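Glycerophosphodiester phosphodiesterase (Thermotoga maritima, PDB 1O1Z) belongs to the glycerophosphoryl diester phosphodiesterase family, whose members are built on a TIM-barrel fold. Local coordinates at residues A[14-20]-A[41-47]; A[102-108]-A[126-132]. All coordinates share one frame. Where two conformers were deposited one is given. Residue numbers count along the deposited sequence, not the author numbering.

Contact 1. Residues A[14-20]-A[41-47]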
# COMPACT_ATOMS: atom_id res chain seq x y z
N ILE A 14 8.80 -9.11 4.74
CA ILE A 14 8.62 -7.68 5.01
C ILE A 14 7.22 -7.49 5.59
O ILE A 14 6.25 -7.93 4.98
CB ILE A 14 8.73 -6.90 3.71
CG1 ILE A 14 10.17 -6.94 3.18
CG2 ILE A 14 8.28 -5.46 3.86
CD1 ILE A 14 10.30 -6.44 1.75
N VAL A 15 7.13 -6.83 6.74
CA VAL A 15 5.84 -6.56 7.38
C VAL A 15 5.51 -5.07 7.23
O VAL A 15 6.25 -4.22 7.74
CB VAL A 15 5.83 -6.95 8.86
CG1 VAL A 15 4.51 -6.53 9.49
CG2 VAL A 15 6.09 -8.45 9.03
N LEU A 16 4.40 -4.77 6.56
CA LEU A 16 3.92 -3.40 6.40
C LEU A 16 2.62 -3.23 7.14
O LEU A 16 1.72 -4.05 6.99
CB LEU A 16 3.70 -3.04 4.94
CG LEU A 16 4.89 -3.16 3.98
CD1 LEU A 16 4.48 -2.68 2.57
CD2 LEU A 16 6.10 -2.39 4.49
N GLY A 17 2.51 -2.15 7.89
CA GLY A 17 1.27 -1.81 8.59
C GLY A 17 0.27 -1.19 7.64
O GLY A 17 0.52 -0.13 7.08
N HIS A 18 -0.87 -1.86 7.46
CA HIS A 18 -1.95 -1.43 6.59
C HIS A 18 -2.63 -0.19 7.15
O HIS A 18 -3.30 -0.26 8.18
CB HIS A 18 -2.96 -2.57 6.48
CG HIS A 18 -4.11 -2.27 5.58
ND1 HIS A 18 -5.41 -2.37 6.00
CD2 HIS A 18 -4.15 -1.84 4.30
CE1 HIS A 18 -6.22 -2.05 4.99
NE2 HIS A 18 -5.48 -1.71 3.96
N ARG A 19 -2.41 0.95 6.49
CA ARG A 19 -2.85 2.24 7.04
C ARG A 19 -2.20 2.51 8.40
O ARG A 19 -2.78 3.13 9.29
CB ARG A 19 -4.37 2.31 7.08
CG ARG A 19 -5.05 1.83 5.84
CD ARG A 19 -6.55 2.03 5.82
NE ARG A 19 -7.14 1.28 4.73
CZ ARG A 19 -8.41 0.97 4.63
NH1 ARG A 19 -9.29 1.37 5.53
NH2 ARG A 19 -8.82 0.22 3.61
N GLY A 20 -0.96 2.05 8.55
CA GLY A 20 -0.26 2.07 9.83
C GLY A 20 -0.66 0.89 10.70
O GLY A 20 -1.08 -0.14 10.19
N ALA A 41 7.60 -2.90 12.48
CA ALA A 41 7.25 -3.07 11.07
C ALA A 41 8.42 -2.61 10.19
O ALA A 41 9.18 -1.71 10.56
CB ALA A 41 6.00 -2.34 10.69
N ASN A 42 8.54 -3.20 9.02
CA ASN A 42 9.51 -2.73 8.04
C ASN A 42 9.04 -1.45 7.35
O ASN A 42 9.83 -0.79 6.68
CB ASN A 42 9.73 -3.80 6.99
CG ASN A 42 10.32 -5.04 7.58
OD1 ASN A 42 9.62 -5.97 7.96
ND2 ASN A 42 11.64 -5.02 7.79
N GLY A 43 7.76 -1.12 7.47
CA GLY A 43 7.20 0.07 6.87
C GLY A 43 5.69 0.10 7.00
O GLY A 43 5.12 -0.60 7.82
N VAL A 44 5.06 0.92 6.18
CA VAL A 44 3.63 1.13 6.22
C VAL A 44 3.08 1.21 4.83
O VAL A 44 3.82 1.52 3.90
CB VAL A 44 3.27 2.41 7.00
CG1 VAL A 44 3.71 2.35 8.47
CG2 VAL A 44 3.85 3.66 6.33
N GLU A 45 1.80 0.91 4.69
CA GLU A 45 1.04 1.16 3.46
C GLU A 45 0.06 2.27 3.77
O GLU A 45 -0.51 2.34 4.88
CB GLU A 45 0.32 -0.13 3.03
CG GLU A 45 -0.50 -0.06 1.77
CD GLU A 45 -1.89 0.55 1.93
OE1 GLU A 45 -2.44 0.57 3.06
OE2 GLU A 45 -2.46 1.01 0.90
N LEU A 46 -0.16 3.15 2.80
CA LEU A 46 -1.11 4.24 2.97
C LEU A 46 -1.73 4.61 1.64
O LEU A 46 -1.27 4.17 0.60
CB LEU A 46 -0.42 5.42 3.63
CG LEU A 46 0.80 6.03 2.94
CD1 LEU A 46 0.41 6.92 1.76
CD2 LEU A 46 1.64 6.81 3.93
N ASP A 47 -2.78 5.43 1.68
CA ASP A 47 -3.59 5.76 0.53
C ASP A 47 -3.56 7.26 0.30
O ASP A 47 -3.71 8.00 1.25
CB ASP A 47 -5.03 5.39 0.84
CG ASP A 47 -5.14 3.97 1.30
OD1 ASP A 47 -5.40 3.69 2.51
OD2 ASP A 47 -4.85 3.05 0.50
O HOH W 1 -5.16 1.12 2.62
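Strand 14-18 runs parallel to strand 43-47, their axes 4.1 Å apart at closest and inclined at 40°, and the donors and acceptors alternate as parallel pairing demands. Gly-17 supplies both central links: its N donates to Gly-43 O (3.0 Å, 166°) and its O accepts from Glu-45 N (2.9 Å, 172°). Gly-17 O also takes Gly-20 N at 3.0 Å, the closing bond of a type II turn over residues 17-20. At the start, before regular pairing begins, the side chain of Asn-42 stands in for a backbone acceptor: Val-15 N donates to Asn-42 OD1 (2.9 Å, 177°), while Val-15 O receives Asn-42 N at 2.8 Å and, weakly, Gly-43 N at 3.5 Å. At the other end Arg-19 N makes weak bonds to Glu-45 O (2.9 Å) and Glu-45 OE1 (3.5 Å).

Past the end of strand 14-18, water 1 links Arg-19 to the acidic groups of Glu-45 and Asp-47: it accepts from Arg-19 NE (2.9 Å) and lies 2.8 Å from Glu-45 OE1 and 2.6 Å from Asp-47 OD1. The direct Arg-19 NE to Asp-47 OD1 salt bridge is long, 3.7 Å, and out of the guanidinium plane; the stronger partners lie outside: Arg-19 NH1 forms a salt bridge with Glu-27, Asp-47 OD1 accepts from Asn-28, and His-18 ND1 is hydrogen-bonded to Asp-225.

These strands open and close a beta-alpha-beta unit of the barrel. Helix 30-38 lies against Val-44, strand 221-224 hydrogen-bonds the other edge of strand 14-18, and strand 105-110 flanks strand 43-50.

Contact 2. Residues A[102-108]-A[126-132]; sequences DDKIINI and RKNLIFS. With NA (sodium ion), chain B.
Seven direct hydrogen bonds tie 102-108 to 126-132, four of them a parallel backbone ladder: Ile-106 N to Asn-128 O (3.0 Å), Ile-130 N to Ile-106 O (3.0 Å), Ile-108 N to Ile-130 O (2.8 Å) and Ser-132 N to Ile-108 O (2.9 Å). Asn-107, chi1 t, turns ND2 to Ile-130 O and Ser-132 OG, both at 3.0 Å; a water joins Asn-107 OD1 (2.7 Å) to Ser-132 OG (2.8 Å). Before the strands, Asn-128, in a left-handed conformation (60/45), sends ND2 to Asp-102 O (2.8 Å, 179°). Another water accepts from Arg-126 NH2 (2.8 Å) and lies 2.7 Å from Lys-104 O and 2.9 Å from Lys-127 O; Arg-126 NH2 also donates to Val-100 O. Arg-126 O binds sodium at 2.2 Å, with Ser-123 and a water as further ligands.

Strands 105-108 and 129-132 have extended backbones and cross at -16°, with axes 4.6 Å apart at closest. The bridges pair Ile-106 with Leu-129, Asn-107 with Ile-130 and Ile-108 with Phe-131. On one face, Ile-106 CB meets Leu-129 CD2 (3.7 Å) and Ile-108 CD1 meets Phe-131 CE1 (3.8 Å), all four chi1 m; Asn-107 and Ile-130 occupy the opposite face.

The two strands are the parallel pair of a beta-alpha-beta unit of the TIM barrel, joined through helix 116-123, which packs with helix 93-99 on the Leu-129 face; His-176 of strand 174-178 meets Asn-107 across the interior, and strand 43-50 borders strand 105-110.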
# COMPACT_ATOMS: atom_id res chain seq x y z
N ASP A 102 13.50 7.25 6.30
CA ASP A 102 13.67 6.70 4.97
C ASP A 102 14.37 5.35 4.91
O ASP A 102 14.52 4.79 3.82
CB ASP A 102 14.34 7.71 4.04
CG ASP A 102 15.77 7.99 4.38
OD1 ASP A 102 16.36 7.49 5.39
OD2 ASP A 102 16.41 8.77 3.67
N ASP A 103 14.76 4.80 6.06
CA ASP A 103 15.13 3.40 6.12
C ASP A 103 13.93 2.47 6.15
O ASP A 103 14.07 1.24 5.99
CB ASP A 103 15.96 3.12 7.36
CG ASP A 103 17.30 3.79 7.33
OD1 ASP A 103 17.61 4.56 8.26
OD2 ASP A 103 18.12 3.62 6.39
N LYS A 104 12.76 3.04 6.37
CA LYS A 104 11.52 2.26 6.39
C LYS A 104 10.80 2.42 5.07
O LYS A 104 10.89 3.46 4.41
CB LYS A 104 10.62 2.73 7.53
CG LYS A 104 11.26 2.75 8.89
CD LYS A 104 11.66 1.40 9.37
CE LYS A 104 12.57 1.51 10.62
NZ LYS A 104 12.79 0.18 11.19
N ILE A 105 10.05 1.40 4.68
CA ILE A 105 9.34 1.38 3.41
C ILE A 105 8.03 2.11 3.55
O ILE A 105 7.28 1.90 4.53
CB ILE A 105 9.09 -0.08 2.98
CG1 ILE A 105 10.44 -0.78 2.76
CG2 ILE A 105 8.14 -0.20 1.81
CD1 ILE A 105 10.34 -2.28 2.66
N ILE A 106 7.68 2.90 2.55
CA ILE A 106 6.33 3.43 2.45
C ILE A 106 5.72 2.97 1.12
O ILE A 106 6.24 3.31 0.05
CB ILE A 106 6.26 4.95 2.56
CG1 ILE A 106 6.86 5.44 3.88
CG2 ILE A 106 4.84 5.43 2.48
CD1 ILE A 106 6.99 6.96 3.96
N ASN A 107 4.68 2.18 1.20
CA ASN A 107 3.91 1.73 0.06
C ASN A 107 2.77 2.70 -0.11
O ASN A 107 1.86 2.73 0.70
CB ASN A 107 3.43 0.30 0.28
CG ASN A 107 2.46 -0.18 -0.74
OD1 ASN A 107 1.66 -1.07 -0.43
ND2 ASN A 107 2.52 0.36 -1.96
N ILE A 108 2.86 3.54 -1.14
CA ILE A 108 1.86 4.55 -1.43
C ILE A 108 0.88 4.01 -2.45
O ILE A 108 1.25 3.82 -3.59
CB ILE A 108 2.55 5.81 -1.99
CG1 ILE A 108 3.58 6.38 -1.01
CG2 ILE A 108 1.55 6.89 -2.36
CD1 ILE A 108 4.51 7.40 -1.60
N ARG A 126 12.93 11.18 -1.92
CA ARG A 126 12.78 10.17 -0.89
C ARG A 126 13.00 8.76 -1.44
O ARG A 126 12.40 8.42 -2.46
CB ARG A 126 11.34 10.31 -0.41
CG ARG A 126 10.87 9.28 0.49
CD ARG A 126 11.33 9.50 1.84
NE ARG A 126 10.79 8.47 2.71
CZ ARG A 126 10.65 8.62 4.00
NH1 ARG A 126 10.96 9.79 4.60
NH2 ARG A 126 10.20 7.60 4.70
N LYS A 127 13.82 7.94 -0.78
CA LYS A 127 13.98 6.53 -1.15
C LYS A 127 13.02 5.58 -0.39
O LYS A 127 12.20 6.00 0.45
CB LYS A 127 15.43 6.06 -0.97
CG LYS A 127 15.86 5.91 0.48
CD LYS A 127 17.28 5.45 0.68
CE LYS A 127 17.64 5.46 2.17
NZ LYS A 127 19.07 5.30 2.44
N ASN A 128 13.08 4.31 -0.75
CA ASN A 128 12.28 3.24 -0.13
C ASN A 128 10.77 3.45 -0.25
O ASN A 128 10.01 3.20 0.68
CB ASN A 128 12.71 2.98 1.32
CG ASN A 128 13.96 2.12 1.38
OD1 ASN A 128 14.05 1.10 0.66
ND2 ASN A 128 14.88 2.47 2.25
N LEU A 129 10.33 3.82 -1.44
CA LEU A 129 8.93 3.93 -1.77
C LEU A 129 8.53 2.84 -2.75
O LEU A 129 9.32 2.46 -3.64
CB LEU A 129 8.64 5.27 -2.42
CG LEU A 129 9.00 6.46 -1.57
CD1 LEU A 129 8.71 7.73 -2.32
CD2 LEU A 129 8.26 6.46 -0.22
N ILE A 130 7.32 2.33 -2.57
CA ILE A 130 6.67 1.46 -3.53
C ILE A 130 5.33 2.08 -3.88
O ILE A 130 4.53 2.33 -2.98
CB ILE A 130 6.42 0.04 -2.97
CG1 ILE A 130 7.71 -0.64 -2.54
CG2 ILE A 130 5.71 -0.82 -4.02
CD1 ILE A 130 7.47 -1.86 -1.62
N PHE A 131 5.09 2.38 -5.15
CA PHE A 131 3.81 2.93 -5.62
C PHE A 131 2.94 1.80 -6.07
O PHE A 131 3.38 0.97 -6.87
CB PHE A 131 4.03 3.91 -6.78
CG PHE A 131 4.98 5.02 -6.41
CD1 PHE A 131 4.54 6.08 -5.61
CD2 PHE A 131 6.32 4.97 -6.79
CE1 PHE A 131 5.46 7.10 -5.26
CE2 PHE A 131 7.19 5.98 -6.42
CZ PHE A 131 6.73 7.05 -5.64
N SER A 132 1.70 1.75 -5.62
CA SER A 132 0.81 0.72 -6.07
C SER A 132 -0.53 1.32 -6.43
O SER A 132 -0.87 2.46 -6.08
CB SER A 132 0.63 -0.37 -5.01
OG SER A 132 0.15 0.16 -3.79
NA NA B . 12.11 8.72 -4.63
O HOH W 2 15.33 9.37 1.39
O HOH W 3 10.46 5.59 2.73
O HOH W 4 -0.44 -1.83 -1.94
O HOH W 5 10.31 8.21 -6.10

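In the fold
Contacts 1 and 2 are successive sectors of one curled sheet, their centres about 10 Å apart. Strand 43-50 of contact 1 lies directly beside strand 105-110 of contact 2: Val-44 N is 2.9 Å from Ile-105 O, and Val-44 O is 2.9 Å from Asn-107 N, both probable hydrogen bonds. Inside the barrel Glu-45 CG packs on Asn-107 OD1 at 3.2 Å, so the inward-facing side chains of the two contacts meet, Glu-45 and Asn-107 among apolar neighbours such as Leu-16 and Ile-130. The acidic cluster of contact 1, completed by Glu-109, stands at the C-terminal ends of the strands, where TIM-barrel enzymes carry their active sites. Sodium instead sits by Arg-126, before strand 129-133, at the N-terminal end.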